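Local coordinates for protein acyl-coenzyme A oxidase acox-1.1 (Caenorhabditis elegans, PDB 5K3I) that catalyses the FAD-dependent desaturation of acyl-CoA substrates in the first step of peroxisomal beta-oxidation, passing electrons to oxygen to form hydrogen peroxide, and binds ATP, at residues T148-E153 / A185-P190; G117-P122 / V292-Y297; Q161-T166 / V203-I208; L390-T395 / G435-M440. The protein carries 1 engineered substitution. All coordinates share one frame; numbering follows the deposited sequence.

In the fold
Contacts 1 and 3 alternate along the chain and have centres about 12 Å apart; both reach the mixed sheet in which strands 147-150 and 199-208 are neighbours. Contact 2 spans them in sequence, joining helix 114-127 to helix 292-319, and its centre is about 16 Å from that of contact 1, where Met119 packs on Tyr149. Contact 4 comes last, between helices 380-407 and 437-456, and meets contact 2 through Arg295 and Met440. Contacts 1 and 4, whose centres are about 20 Å apart, hold the flavin and adenosine ends of FAD. The cofactor thus runs from the beta domain to the helical C-alpha1 domain, at the dimer interface.

Contact 1: T148-E153 / A185-P190; sequences TYAQTE and ALKWWP. With FAD (flavin-adenine dinucleotide), chain I.
Lys187 lies along the backbone of 150-153, and each part of its side chain has a partner there. CB sits beside Thr152 O, CG faces the methyl of Ala150 at 4.4 Å from its CB, and the bend at chi2 (-65°) turns the chain so that CD passes Thr152 O at 3.5 Å. CE then reaches Glu153 OE2, and NZ ends between two acceptors, donating to Gln151 O at 2.8 Å and forming a salt bridge with Glu153 OE2 at 3.0 Å. Val203 O is a further acceptor for this ammonium group, and Thr165 OG1 also bonds Glu153 OE2, so the buried charges are satisfied. Beside them the backbones join, Trp188 N donating to Thr152 O at 2.9 Å, while Pro190 CG packs on Ala150 CB at 3.8 Å.

The turn held in this way grips the flavin. Thr152 N points almost straight at FAD O2 (2.7 Å, 177°), Gln151 N donates to the same oxygen, and Thr152 OG1 donates to FAD N1. Trp189 lays one ring face over the dimethylbenzene part of the isoalloxazine. This is the site for the pyrimidine side of the flavin in the beta domain of the acyl-CoA oxidase and dehydrogenase fold.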
# COMPACT_ATOMS: atom_id res chain seq x y z
N THR A 148 -0.98 -28.47 6.75
CA THR A 148 -0.74 -27.08 7.09
C THR A 148 -0.43 -26.98 8.57
O THR A 148 -0.43 -27.99 9.30
CB THR A 148 -1.93 -26.19 6.72
OG1 THR A 148 -1.60 -24.82 6.98
CG2 THR A 148 -3.14 -26.58 7.56
N TYR A 149 -0.15 -25.76 9.02
CA TYR A 149 0.27 -25.46 10.38
C TYR A 149 -0.79 -24.55 10.98
O TYR A 149 -0.97 -23.41 10.51
CB TYR A 149 1.65 -24.81 10.40
CG TYR A 149 2.17 -24.54 11.79
CD1 TYR A 149 2.75 -25.56 12.53
CD2 TYR A 149 2.05 -23.29 12.37
CE1 TYR A 149 3.23 -25.33 13.80
CE2 TYR A 149 2.52 -23.05 13.64
CZ TYR A 149 3.10 -24.07 14.35
OH TYR A 149 3.56 -23.82 15.62
N ALA A 150 -1.51 -25.04 11.98
CA ALA A 150 -2.67 -24.34 12.55
C ALA A 150 -2.34 -23.81 13.95
O ALA A 150 -2.51 -24.51 14.95
CB ALA A 150 -3.89 -25.26 12.59
N GLN A 151 -1.88 -22.56 14.02
CA GLN A 151 -1.57 -21.89 15.27
C GLN A 151 -2.60 -20.83 15.64
O GLN A 151 -3.24 -20.92 16.69
CB GLN A 151 -0.18 -21.26 15.17
CG GLN A 151 0.32 -20.58 16.42
CD GLN A 151 1.80 -20.27 16.33
OE1 GLN A 151 2.64 -21.16 16.45
NE2 GLN A 151 2.12 -19.00 16.10
N THR A 152 -2.77 -19.82 14.79
CA THR A 152 -3.66 -18.70 15.06
C THR A 152 -5.11 -19.12 15.22
O THR A 152 -5.60 -20.04 14.56
CB THR A 152 -3.53 -17.67 13.94
OG1 THR A 152 -2.15 -17.30 13.82
CG2 THR A 152 -4.35 -16.41 14.22
N GLU A 153 -5.81 -18.42 16.11
CA GLU A 153 -7.23 -18.57 16.33
C GLU A 153 -7.91 -17.23 16.09
O GLU A 153 -7.25 -16.19 15.98
CB GLU A 153 -7.50 -19.05 17.76
CG GLU A 153 -6.72 -20.28 18.13
CD GLU A 153 -7.04 -20.77 19.53
OE1 GLU A 153 -7.53 -19.95 20.34
OE2 GLU A 153 -6.78 -21.96 19.84
N ALA A 185 -12.23 -19.36 19.85
CA ALA A 185 -11.19 -20.39 19.93
C ALA A 185 -10.96 -21.13 18.62
O ALA A 185 -10.01 -21.91 18.54
CB ALA A 185 -11.56 -21.41 21.00
N LEU A 186 -11.83 -20.94 17.63
CA LEU A 186 -11.62 -21.49 16.29
C LEU A 186 -10.24 -21.14 15.76
O LEU A 186 -9.86 -19.97 15.74
CB LEU A 186 -12.67 -20.95 15.33
CG LEU A 186 -14.13 -21.41 15.30
CD1 LEU A 186 -14.88 -20.51 14.34
CD2 LEU A 186 -14.25 -22.86 14.88
N LYS A 187 -9.52 -22.17 15.30
CA LYS A 187 -8.34 -21.91 14.49
C LYS A 187 -8.76 -21.11 13.26
O LYS A 187 -9.84 -21.32 12.70
CB LYS A 187 -7.67 -23.22 14.07
CG LYS A 187 -7.11 -24.00 15.25
CD LYS A 187 -5.99 -23.22 15.90
CE LYS A 187 -5.58 -23.83 17.22
NZ LYS A 187 -4.62 -22.97 17.98
N TRP A 188 -7.92 -20.16 12.87
CA TRP A 188 -8.34 -19.12 11.94
C TRP A 188 -7.08 -18.49 11.38
O TRP A 188 -6.21 -18.07 12.14
CB TRP A 188 -9.22 -18.09 12.66
CG TRP A 188 -10.03 -17.19 11.77
CD1 TRP A 188 -9.58 -16.15 11.03
CD2 TRP A 188 -11.44 -17.27 11.55
NE1 TRP A 188 -10.62 -15.56 10.35
CE2 TRP A 188 -11.77 -16.23 10.65
CE3 TRP A 188 -12.46 -18.11 12.01
CZ2 TRP A 188 -13.07 -16.01 10.21
CZ3 TRP A 188 -13.75 -17.89 11.57
CH2 TRP A 188 -14.04 -16.85 10.68
N TRP A 189 -6.98 -18.50 10.03
CA TRP A 189 -5.88 -18.03 9.16
C TRP A 189 -4.88 -19.09 8.67
O TRP A 189 -4.18 -18.79 7.70
CB TRP A 189 -5.09 -16.89 9.79
CG TRP A 189 -5.78 -15.59 9.64
CD1 TRP A 189 -6.41 -14.86 10.60
CD2 TRP A 189 -5.96 -14.88 8.41
NE1 TRP A 189 -6.95 -13.72 10.05
CE2 TRP A 189 -6.69 -13.72 8.70
CE3 TRP A 189 -5.57 -15.12 7.09
CZ2 TRP A 189 -7.04 -12.80 7.73
CZ3 TRP A 189 -5.91 -14.21 6.13
CH2 TRP A 189 -6.64 -13.06 6.45
N PRO A 190 -4.73 -20.27 9.28
CA PRO A 190 -3.81 -21.25 8.69
C PRO A 190 -4.11 -21.45 7.21
O PRO A 190 -5.24 -21.74 6.81
CB PRO A 190 -4.09 -22.52 9.50
CG PRO A 190 -4.44 -21.99 10.81
CD PRO A 190 -5.27 -20.80 10.55
PA FAD I . -3.40 -8.70 16.83
O1A FAD I . -2.38 -8.93 17.92
O2A FAD I . -4.75 -9.21 17.27
O5B FAD I . -3.45 -7.09 16.53
C5B FAD I . -2.18 -6.53 16.32
C4B FAD I . -2.32 -5.05 16.73
O4B FAD I . -2.36 -4.95 18.02
C3B FAD I . -1.02 -4.42 16.21
O3B FAD I . -1.27 -3.16 15.75
C2B FAD I . -0.07 -4.41 17.42
O2B FAD I . 0.51 -3.03 17.50
C1B FAD I . -0.84 -4.57 18.46
N9A FAD I . -0.40 -5.52 19.46
C8A FAD I . -0.81 -6.79 19.66
N7A FAD I . -0.14 -7.28 20.69
C5A FAD I . 0.69 -6.30 21.16
C6A FAD I . 1.60 -6.22 22.19
N6A FAD I . 2.12 -7.08 23.22
N1A FAD I . 2.28 -5.09 22.40
C2A FAD I . 2.08 -4.00 21.61
N3A FAD I . 1.19 -4.08 20.60
C4A FAD I . 0.51 -5.22 20.39
N1 FAD I . -1.58 -17.98 11.27
C2 FAD I . -1.29 -19.41 11.40
O2 FAD I . -1.32 -19.93 12.49
N3 FAD I . -0.95 -20.16 10.16
C4 FAD I . -0.92 -19.47 8.88
O4 FAD I . -0.67 -20.04 7.90
C4X FAD I . -1.24 -18.00 8.77
N5 FAD I . -1.22 -17.30 7.51
C5X FAD I . -1.52 -15.86 7.46
C6 FAD I . -1.50 -15.21 6.22
C7 FAD I . -1.80 -13.83 6.17
C7M FAD I . -1.68 -13.43 4.69
C8 FAD I . -2.11 -13.11 7.34
C8M FAD I . -2.43 -11.63 7.28
C9 FAD I . -2.14 -13.78 8.59
C9A FAD I . -1.84 -15.16 8.63
N10 FAD I . -1.85 -15.89 9.94
C10 FAD I . -1.55 -17.30 9.98
C1' FAD I . -2.16 -15.20 11.17
C2' FAD I . -0.93 -14.42 11.68
O2' FAD I . 0.00 -15.28 12.26
C3' FAD I . -1.46 -13.43 12.71
O3' FAD I . -2.45 -12.71 12.06
C4' FAD I . -0.30 -12.54 13.11
O4' FAD I . 0.48 -13.24 14.03
C5' FAD I . -0.80 -11.27 13.78
O5' FAD I . -1.29 -11.57 15.07
P FAD I . -2.84 -11.09 15.34
O1P FAD I . -3.72 -11.50 14.16
O2P FAD I . -3.41 -11.68 16.59
O3P FAD I . -2.91 -9.44 15.43

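Contact 2: G117-P122 / V292-Y297; sequences GVMFIP and VHVRSY
His293 extends its CG opposite the backbone N (chi1 179°), which carries the imidazole across the gap to Pro122, and the neighbouring Val294 sets its CG2 beside its own backbone N, facing Met119. Pro122 lies over one face of the imidazole, toward its rim: its CB stands 4.1 Å from the centroid of the His293 ring and 18° off the normal, a CH-pi contact, while its CG lies 3.7 Å from His293 NE2. The other face of that imidazole is covered from within its own helix by Tyr297 CD1, so the ring is held between a proline and a tyrosine. An alanine here is likely to leave Pro122 without its flat partner and open a gap between the helices. Val294 CG2 makes the second point of contact, touching Met119 CG at 3.7 Å and Val118 CG1 at 4.3 Å; the bend of the methionine chain brings its CE back to the same methyl.

The axes of segments 117-122 and 292-297 run in roughly opposed directions, 143° apart and 10.0 Å at closest approach. Helix 130-141 packs behind 117-122 on Phe120 and Ile121, Met119 reaches Tyr149 of strand 147-150, and helices 338-370 and 380-407 flank 292-297.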
# COMPACT_ATOMS: atom_id res chain seq x y z
N GLY A 117 4.73 -26.89 2.22
CA GLY A 117 6.16 -26.64 2.23
C GLY A 117 6.66 -25.62 3.23
O GLY A 117 7.69 -25.81 3.87
N VAL A 118 5.95 -24.49 3.34
CA VAL A 118 6.45 -23.38 4.15
C VAL A 118 6.46 -23.74 5.64
O VAL A 118 7.39 -23.35 6.37
CB VAL A 118 5.63 -22.11 3.86
CG1 VAL A 118 5.94 -21.02 4.86
CG2 VAL A 118 5.91 -21.62 2.44
N MET A 119 5.47 -24.50 6.11
CA MET A 119 5.40 -24.72 7.56
C MET A 119 5.12 -26.15 7.99
O MET A 119 5.66 -26.61 9.00
CB MET A 119 4.35 -23.81 8.20
CG MET A 119 4.58 -22.32 8.05
SD MET A 119 3.54 -21.41 9.20
CE MET A 119 4.51 -21.53 10.70
N PHE A 120 4.24 -26.86 7.28
CA PHE A 120 3.86 -28.21 7.69
C PHE A 120 5.07 -29.13 7.78
O PHE A 120 5.34 -29.71 8.84
CB PHE A 120 2.82 -28.77 6.71
CG PHE A 120 2.31 -30.15 7.06
CD1 PHE A 120 1.58 -30.37 8.22
CD2 PHE A 120 2.56 -31.22 6.22
CE1 PHE A 120 1.12 -31.64 8.53
CE2 PHE A 120 2.09 -32.50 6.52
CZ PHE A 120 1.37 -32.71 7.68
N ILE A 121 5.82 -29.27 6.69
CA ILE A 121 7.02 -30.10 6.67
C ILE A 121 8.04 -29.57 7.68
O ILE A 121 8.50 -30.34 8.53
CB ILE A 121 7.59 -30.21 5.25
CG1 ILE A 121 6.84 -31.28 4.44
CG2 ILE A 121 9.09 -30.52 5.28
CD1 ILE A 121 7.04 -31.15 2.95
N PRO A 122 8.45 -28.28 7.63
CA PRO A 122 9.37 -27.78 8.67
C PRO A 122 8.93 -28.07 10.10
O PRO A 122 9.79 -28.34 10.95
CB PRO A 122 9.41 -26.27 8.39
CG PRO A 122 9.25 -26.19 6.92
CD PRO A 122 8.23 -27.26 6.59
N VAL A 292 10.60 -19.40 13.65
CA VAL A 292 11.87 -18.76 13.35
C VAL A 292 12.34 -19.18 11.97
O VAL A 292 13.08 -18.45 11.29
CB VAL A 292 12.92 -19.06 14.43
CG1 VAL A 292 14.25 -18.39 14.10
CG2 VAL A 292 12.41 -18.59 15.78
N HIS A 293 11.93 -20.37 11.52
CA HIS A 293 12.22 -20.81 10.17
C HIS A 293 11.58 -19.88 9.15
O HIS A 293 12.23 -19.43 8.20
CB HIS A 293 11.71 -22.25 9.99
CG HIS A 293 11.92 -22.81 8.62
ND1 HIS A 293 13.07 -23.50 8.27
CD2 HIS A 293 11.13 -22.82 7.53
CE1 HIS A 293 12.98 -23.88 7.01
NE2 HIS A 293 11.81 -23.48 6.54
N VAL A 294 10.29 -19.59 9.34
CA VAL A 294 9.54 -18.74 8.40
C VAL A 294 10.19 -17.38 8.28
O VAL A 294 10.42 -16.88 7.18
CB VAL A 294 8.07 -18.63 8.84
CG1 VAL A 294 7.34 -17.60 7.99
CG2 VAL A 294 7.40 -19.99 8.76
N ARG A 295 10.49 -16.75 9.41
CA ARG A 295 11.09 -15.42 9.38
C ARG A 295 12.45 -15.42 8.68
O ARG A 295 12.78 -14.46 7.97
CB ARG A 295 11.23 -14.90 10.80
CG ARG A 295 9.97 -14.45 11.46
CD ARG A 295 10.11 -14.45 12.96
NE ARG A 295 8.81 -14.43 13.62
CZ ARG A 295 8.61 -14.85 14.86
NH1 ARG A 295 9.61 -15.31 15.59
NH2 ARG A 295 7.39 -14.77 15.38
N SER A 296 13.25 -16.47 8.88
CA SER A 296 14.58 -16.50 8.27
C SER A 296 14.48 -16.62 6.76
O SER A 296 15.21 -15.93 6.03
CB SER A 296 15.41 -17.65 8.84
OG SER A 296 15.69 -17.44 10.20
N TYR A 297 13.57 -17.46 6.27
CA TYR A 297 13.50 -17.76 4.85
C TYR A 297 12.56 -16.83 4.07
O TYR A 297 12.63 -16.79 2.84
CB TYR A 297 13.09 -19.23 4.66
CG TYR A 297 14.25 -20.20 4.85
CD1 TYR A 297 14.57 -20.70 6.12
CD2 TYR A 297 15.01 -20.61 3.77
CE1 TYR A 297 15.63 -21.59 6.29
CE2 TYR A 297 16.06 -21.50 3.93
CZ TYR A 297 16.37 -21.99 5.19
OH TYR A 297 17.42 -22.87 5.32

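Contact 3: Q161-T166 / V203-I208; sequences QNLETT and VAHMYI
The imidazole of His205 and the side chain of Leu163 set the geometry here, with the leucine lying over a face of the ring. Leu163 CB stands 4.2 Å from the centroid of the His205 ring, 27° off the normal, a CH-pi contact, and the carbonyl of the same leucine covers part of that face. Gln161 O approaches the ring differently, at its edge and near its plane, beside CE1. His205 takes up this position with CG opposite its own carbonyl carbon (chi1 -79°), which carries the ring to the 161-163 loop; NE2 bonds Leu160 O just before it. A leucine in place of His205 would probably leave Leu160 O without this donor and the loop without the flat surface on which Leu163 rests.

Beyond its CB, Leu163 meets Val203 at about a right angle, CD1 to CG1 at 3.7 Å. Thr165 turns its CG2 to Ala204 CB, 3.8 Å away. Farther along, Thr166 CG2 reaches the tyrosine ring obliquely, 4.1 Å from Tyr207 CE1.

The backbones bring these groups into step. His205 N donates to Thr165 O (3.1 Å, 156°), and Thr166 CA faces His205 O in a CA-H...O contact, the start of a parallel pairing that continues from His205 to Ala167. Strand 199-208 thus has 147-150 beside Val203 and 166-170 beside His205, while Ala204 and Met206 bond to the antiparallel strand 211-221; strand 175-179 lies beyond Thr166.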
# COMPACT_ATOMS: atom_id res chain seq x y z
N GLN A 161 0.11 -17.50 24.72
CA GLN A 161 -0.19 -17.87 26.10
C GLN A 161 -1.67 -17.83 26.44
O GLN A 161 -2.05 -18.35 27.50
CB GLN A 161 0.57 -16.96 27.08
CG GLN A 161 2.09 -17.10 27.01
CD GLN A 161 2.56 -18.55 27.10
OE1 GLN A 161 3.19 -19.06 26.17
NE2 GLN A 161 2.27 -19.21 28.22
N ASN A 162 -2.51 -17.21 25.62
CA ASN A 162 -3.94 -17.16 25.89
C ASN A 162 -4.74 -17.74 24.74
O ASN A 162 -5.85 -17.30 24.46
CB ASN A 162 -4.40 -15.73 26.19
CG ASN A 162 -3.94 -15.25 27.56
OD1 ASN A 162 -2.83 -15.52 28.01
ND2 ASN A 162 -4.83 -14.53 28.25
N LEU A 163 -4.17 -18.73 24.04
CA LEU A 163 -4.97 -19.52 23.12
C LEU A 163 -6.07 -20.27 23.87
O LEU A 163 -5.97 -20.52 25.07
CB LEU A 163 -4.09 -20.53 22.37
CG LEU A 163 -3.06 -19.98 21.39
CD1 LEU A 163 -2.05 -21.07 21.10
CD2 LEU A 163 -3.74 -19.52 20.11
N GLU A 164 -7.13 -20.60 23.15
CA GLU A 164 -8.31 -21.16 23.79
C GLU A 164 -8.57 -22.61 23.41
O GLU A 164 -9.28 -23.30 24.16
CB GLU A 164 -9.53 -20.29 23.46
CG GLU A 164 -9.46 -18.92 24.14
CD GLU A 164 -10.48 -17.93 23.60
OE1 GLU A 164 -10.30 -16.72 23.82
OE2 GLU A 164 -11.46 -18.36 22.95
N THR A 165 -8.03 -23.09 22.30
CA THR A 165 -8.17 -24.50 21.94
C THR A 165 -7.43 -25.36 22.97
O THR A 165 -6.29 -25.06 23.32
CB THR A 165 -7.63 -24.74 20.53
OG1 THR A 165 -8.47 -24.10 19.57
CG2 THR A 165 -7.58 -26.24 20.22
N THR A 166 -8.09 -26.42 23.43
CA THR A 166 -7.54 -27.29 24.46
C THR A 166 -7.30 -28.70 23.93
O THR A 166 -8.05 -29.19 23.08
CB THR A 166 -8.46 -27.37 25.68
OG1 THR A 166 -9.69 -27.98 25.29
CG2 THR A 166 -8.72 -25.98 26.25
N VAL A 203 -1.56 -26.17 17.14
CA VAL A 203 -1.08 -25.66 18.42
C VAL A 203 -2.26 -25.56 19.38
O VAL A 203 -3.28 -24.94 19.05
CB VAL A 203 -0.40 -24.30 18.25
CG1 VAL A 203 0.04 -23.77 19.60
CG2 VAL A 203 0.75 -24.39 17.27
N ALA A 204 -2.13 -26.16 20.56
CA ALA A 204 -3.20 -26.17 21.54
C ALA A 204 -2.60 -26.24 22.93
O ALA A 204 -1.49 -26.74 23.11
CB ALA A 204 -4.17 -27.34 21.33
N HIS A 205 -3.33 -25.70 23.90
CA HIS A 205 -2.91 -25.77 25.30
C HIS A 205 -3.17 -27.18 25.79
O HIS A 205 -4.30 -27.68 25.69
CB HIS A 205 -3.67 -24.74 26.14
CG HIS A 205 -3.14 -23.34 26.04
ND1 HIS A 205 -3.59 -22.31 26.83
CD2 HIS A 205 -2.19 -22.81 25.23
CE1 HIS A 205 -2.94 -21.20 26.52
NE2 HIS A 205 -2.08 -21.48 25.55
N MET A 206 -2.13 -27.83 26.31
CA MET A 206 -2.20 -29.23 26.73
C MET A 206 -2.55 -29.32 28.22
O MET A 206 -1.87 -28.74 29.06
CB MET A 206 -0.88 -29.95 26.45
CG MET A 206 -0.96 -31.45 26.62
SD MET A 206 0.54 -32.30 26.08
CE MET A 206 1.79 -31.47 27.05
N TYR A 207 -3.63 -30.05 28.52
CA TYR A 207 -4.10 -30.25 29.89
C TYR A 207 -3.91 -31.70 30.31
O TYR A 207 -4.31 -32.62 29.58
CB TYR A 207 -5.57 -29.87 30.02
CG TYR A 207 -5.79 -28.38 30.17
CD1 TYR A 207 -5.72 -27.53 29.08
CD2 TYR A 207 -6.06 -27.83 31.41
CE1 TYR A 207 -5.91 -26.17 29.21
CE2 TYR A 207 -6.25 -26.47 31.56
CZ TYR A 207 -6.17 -25.65 30.46
OH TYR A 207 -6.37 -24.29 30.60
N ILE A 208 -3.31 -31.92 31.48
CA ILE A 208 -3.22 -33.24 32.10
C ILE A 208 -3.50 -33.10 33.60
O ILE A 208 -2.82 -32.34 34.29
CB ILE A 208 -1.86 -33.91 31.88
CG1 ILE A 208 -1.39 -33.76 30.43
CG2 ILE A 208 -1.96 -35.41 32.24
CD1 ILE A 208 0.11 -33.95 30.27

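Contact 4: L390-T395 / G435-M440; sequences LKSVVT and GENMVM. With FAD (flavin-adenine dinucleotide), chain I.
Asn437 packs against Ser392 and Thr395 across the join of two helices, and van der Waals contacts of this kind carry much of the interface. Asn437 CB lies 4.2 Å from Ser392 CB, and the CG2 methyl of Thr395 approaches the asparagine side chain from the opposite direction. With CG opposite its carbonyl carbon (chi1 -86°), Asn437 directs its side chain along 392-395. Met440 adds a second patch, its CB against Ser392 OG and its CG 4.1 Å from Lys391 CE.

The clear polar bonds of Lys391 and Ser392 run to partners outside the interface. Lys391 bends at chi2 and sends NZ towards the loop before helix 437-456, where it bonds Gly430 O and Tyr433 O. Ser392 OG turns back to Ser388 O, one turn earlier in its helix, while Ser392 O accepts from N6 of the bound ATP.

Helix capping supplies the third element. Glu436 occupies the N-cap, and Met438 N donates to Glu436 OE2 at 3.0 Å (152°), arriving from above the carboxylate plane. Gly435 before it has backbone angles at which a side chain would press on the preceding carbonyl.

Contacts with FAD lie on the far side of the segment: Met438 CB is 3.4 Å from FAD O2B, Val439 CG2 touches the adenine at C5A, and Glu436 CG packs near FAD C5B. A long, weak ion pair links Glu436 to Arg343 of the second subunit. The segment 435-440, following the engineered Ala434 at the predicted proton-acceptor position, thus connects the catalytic region, the FAD adenosine site and the ATP pocket of this oxidase.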
# COMPACT_ATOMS: atom_id res chain seq x y z
N LEU A 390 14.52 -7.84 11.48
CA LEU A 390 14.69 -7.88 10.03
C LEU A 390 13.38 -8.18 9.34
O LEU A 390 13.06 -7.57 8.32
CB LEU A 390 15.73 -8.92 9.62
CG LEU A 390 17.19 -8.52 9.44
CD1 LEU A 390 17.99 -9.74 9.01
CD2 LEU A 390 17.32 -7.42 8.41
N LYS A 391 12.60 -9.11 9.87
CA LYS A 391 11.33 -9.42 9.24
C LYS A 391 10.42 -8.20 9.24
O LYS A 391 9.63 -8.01 8.32
CB LYS A 391 10.68 -10.64 9.92
CG LYS A 391 9.54 -10.35 10.89
CD LYS A 391 8.27 -10.13 10.11
CE LYS A 391 7.06 -10.44 10.86
NZ LYS A 391 5.92 -10.30 9.93
N SER A 392 10.55 -7.33 10.25
CA SER A 392 9.69 -6.16 10.34
C SER A 392 10.16 -5.01 9.44
O SER A 392 9.33 -4.36 8.79
CB SER A 392 9.60 -5.69 11.80
OG SER A 392 9.56 -6.81 12.68
N VAL A 393 11.47 -4.74 9.39
CA VAL A 393 11.96 -3.65 8.54
C VAL A 393 11.86 -4.03 7.07
O VAL A 393 11.39 -3.23 6.24
CB VAL A 393 13.39 -3.27 8.93
CG1 VAL A 393 13.92 -2.18 7.99
CG2 VAL A 393 13.45 -2.81 10.37
N VAL A 394 12.29 -5.24 6.72
CA VAL A 394 12.32 -5.66 5.32
C VAL A 394 10.92 -5.60 4.73
O VAL A 394 10.71 -5.08 3.62
CB VAL A 394 12.90 -7.08 5.19
CG1 VAL A 394 12.65 -7.64 3.81
CG2 VAL A 394 14.38 -7.08 5.52
N THR A 395 9.95 -6.13 5.46
CA THR A 395 8.58 -6.21 4.96
C THR A 395 7.97 -4.82 4.76
O THR A 395 7.23 -4.60 3.80
CB THR A 395 7.78 -7.09 5.91
OG1 THR A 395 6.65 -7.65 5.23
CG2 THR A 395 7.33 -6.36 7.13
N GLY A 435 4.35 -12.92 12.88
CA GLY A 435 4.61 -11.96 13.93
C GLY A 435 4.24 -10.55 13.52
O GLY A 435 4.84 -10.01 12.60
N GLU A 436 3.23 -9.94 14.15
CA GLU A 436 2.92 -8.54 13.89
C GLU A 436 4.18 -7.68 13.99
O GLU A 436 4.97 -7.82 14.92
CB GLU A 436 1.85 -8.04 14.86
CG GLU A 436 0.73 -7.25 14.19
CD GLU A 436 1.23 -5.96 13.55
OE1 GLU A 436 0.87 -5.71 12.38
OE2 GLU A 436 1.97 -5.22 14.22
N ASN A 437 4.35 -6.79 13.00
CA ASN A 437 5.58 -5.99 12.90
C ASN A 437 5.86 -5.19 14.16
O ASN A 437 7.01 -5.12 14.62
CB ASN A 437 5.48 -5.05 11.70
CG ASN A 437 5.91 -5.70 10.42
OD1 ASN A 437 6.08 -5.03 9.40
ND2 ASN A 437 6.13 -7.00 10.48
N MET A 438 4.83 -4.56 14.73
CA MET A 438 5.01 -3.82 15.97
C MET A 438 5.48 -4.74 17.08
O MET A 438 6.33 -4.37 17.89
CB MET A 438 3.69 -3.15 16.37
CG MET A 438 3.21 -2.06 15.44
SD MET A 438 4.55 -0.94 15.03
CE MET A 438 3.72 0.61 15.28
N VAL A 439 4.95 -5.96 17.12
CA VAL A 439 5.29 -6.89 18.19
C VAL A 439 6.70 -7.43 17.99
O VAL A 439 7.45 -7.61 18.96
CB VAL A 439 4.25 -8.01 18.27
CG1 VAL A 439 4.60 -8.99 19.39
CG2 VAL A 439 2.87 -7.43 18.49
N MET A 440 7.09 -7.70 16.75
CA MET A 440 8.42 -8.24 16.50
C MET A 440 9.50 -7.19 16.71
O MET A 440 10.62 -7.53 17.11
CB MET A 440 8.49 -8.83 15.10
CG MET A 440 7.54 -10.00 14.90
SD MET A 440 7.86 -11.35 16.05
CE MET A 440 6.48 -11.21 17.18
PA FAD I . -3.40 -8.70 16.83
O1A FAD I . -2.38 -8.93 17.92
O2A FAD I . -4.75 -9.21 17.27
O5B FAD I . -3.45 -7.09 16.53
C5B FAD I . -2.18 -6.53 16.32
C4B FAD I . -2.32 -5.05 16.73
O4B FAD I . -2.36 -4.95 18.02
C3B FAD I . -1.02 -4.42 16.21
O3B FAD I . -1.27 -3.16 15.75
C2B FAD I . -0.07 -4.41 17.42
O2B FAD I . 0.51 -3.03 17.50
C1B FAD I . -0.84 -4.57 18.46
N9A FAD I . -0.40 -5.52 19.46
C8A FAD I . -0.81 -6.79 19.66
N7A FAD I . -0.14 -7.28 20.69
C5A FAD I . 0.69 -6.30 21.16
C6A FAD I . 1.60 -6.22 22.19
N6A FAD I . 2.12 -7.08 23.22
N1A FAD I . 2.28 -5.09 22.40
C2A FAD I . 2.08 -4.00 21.61
N3A FAD I . 1.19 -4.08 20.60
C4A FAD I . 0.51 -5.22 20.39
N1 FAD I . -1.58 -17.98 11.27
C2 FAD I . -1.29 -19.41 11.40
O2 FAD I . -1.32 -19.93 12.49
N3 FAD I . -0.95 -20.16 10.16
C4 FAD I . -0.92 -19.47 8.88
O4 FAD I . -0.67 -20.04 7.90
C4X FAD I . -1.24 -18.00 8.77
N5 FAD I . -1.22 -17.30 7.51
C5X FAD I . -1.52 -15.86 7.46
C6 FAD I . -1.50 -15.21 6.22
C7 FAD I . -1.80 -13.83 6.17
C7M FAD I . -1.68 -13.43 4.69
C8 FAD I . -2.11 -13.11 7.34
C8M FAD I . -2.43 -11.63 7.28
C9 FAD I . -2.14 -13.78 8.59
C9A FAD I . -1.84 -15.16 8.63
N10 FAD I . -1.85 -15.89 9.94
C10 FAD I . -1.55 -17.30 9.98
C1' FAD I . -2.16 -15.20 11.17
C2' FAD I . -0.93 -14.42 11.68
O2' FAD I . 0.00 -15.28 12.26
C3' FAD I . -1.46 -13.43 12.71
O3' FAD I . -2.45 -12.71 12.06
C4' FAD I . -0.30 -12.54 13.11
O4' FAD I . 0.48 -13.24 14.03
C5' FAD I . -0.80 -11.27 13.78
O5' FAD I . -1.29 -11.57 15.07
P FAD I . -2.84 -11.09 15.34
O1P FAD I . -3.72 -11.50 14.16
O2P FAD I . -3.41 -11.68 16.59
O3P FAD I . -2.91 -9.44 15.43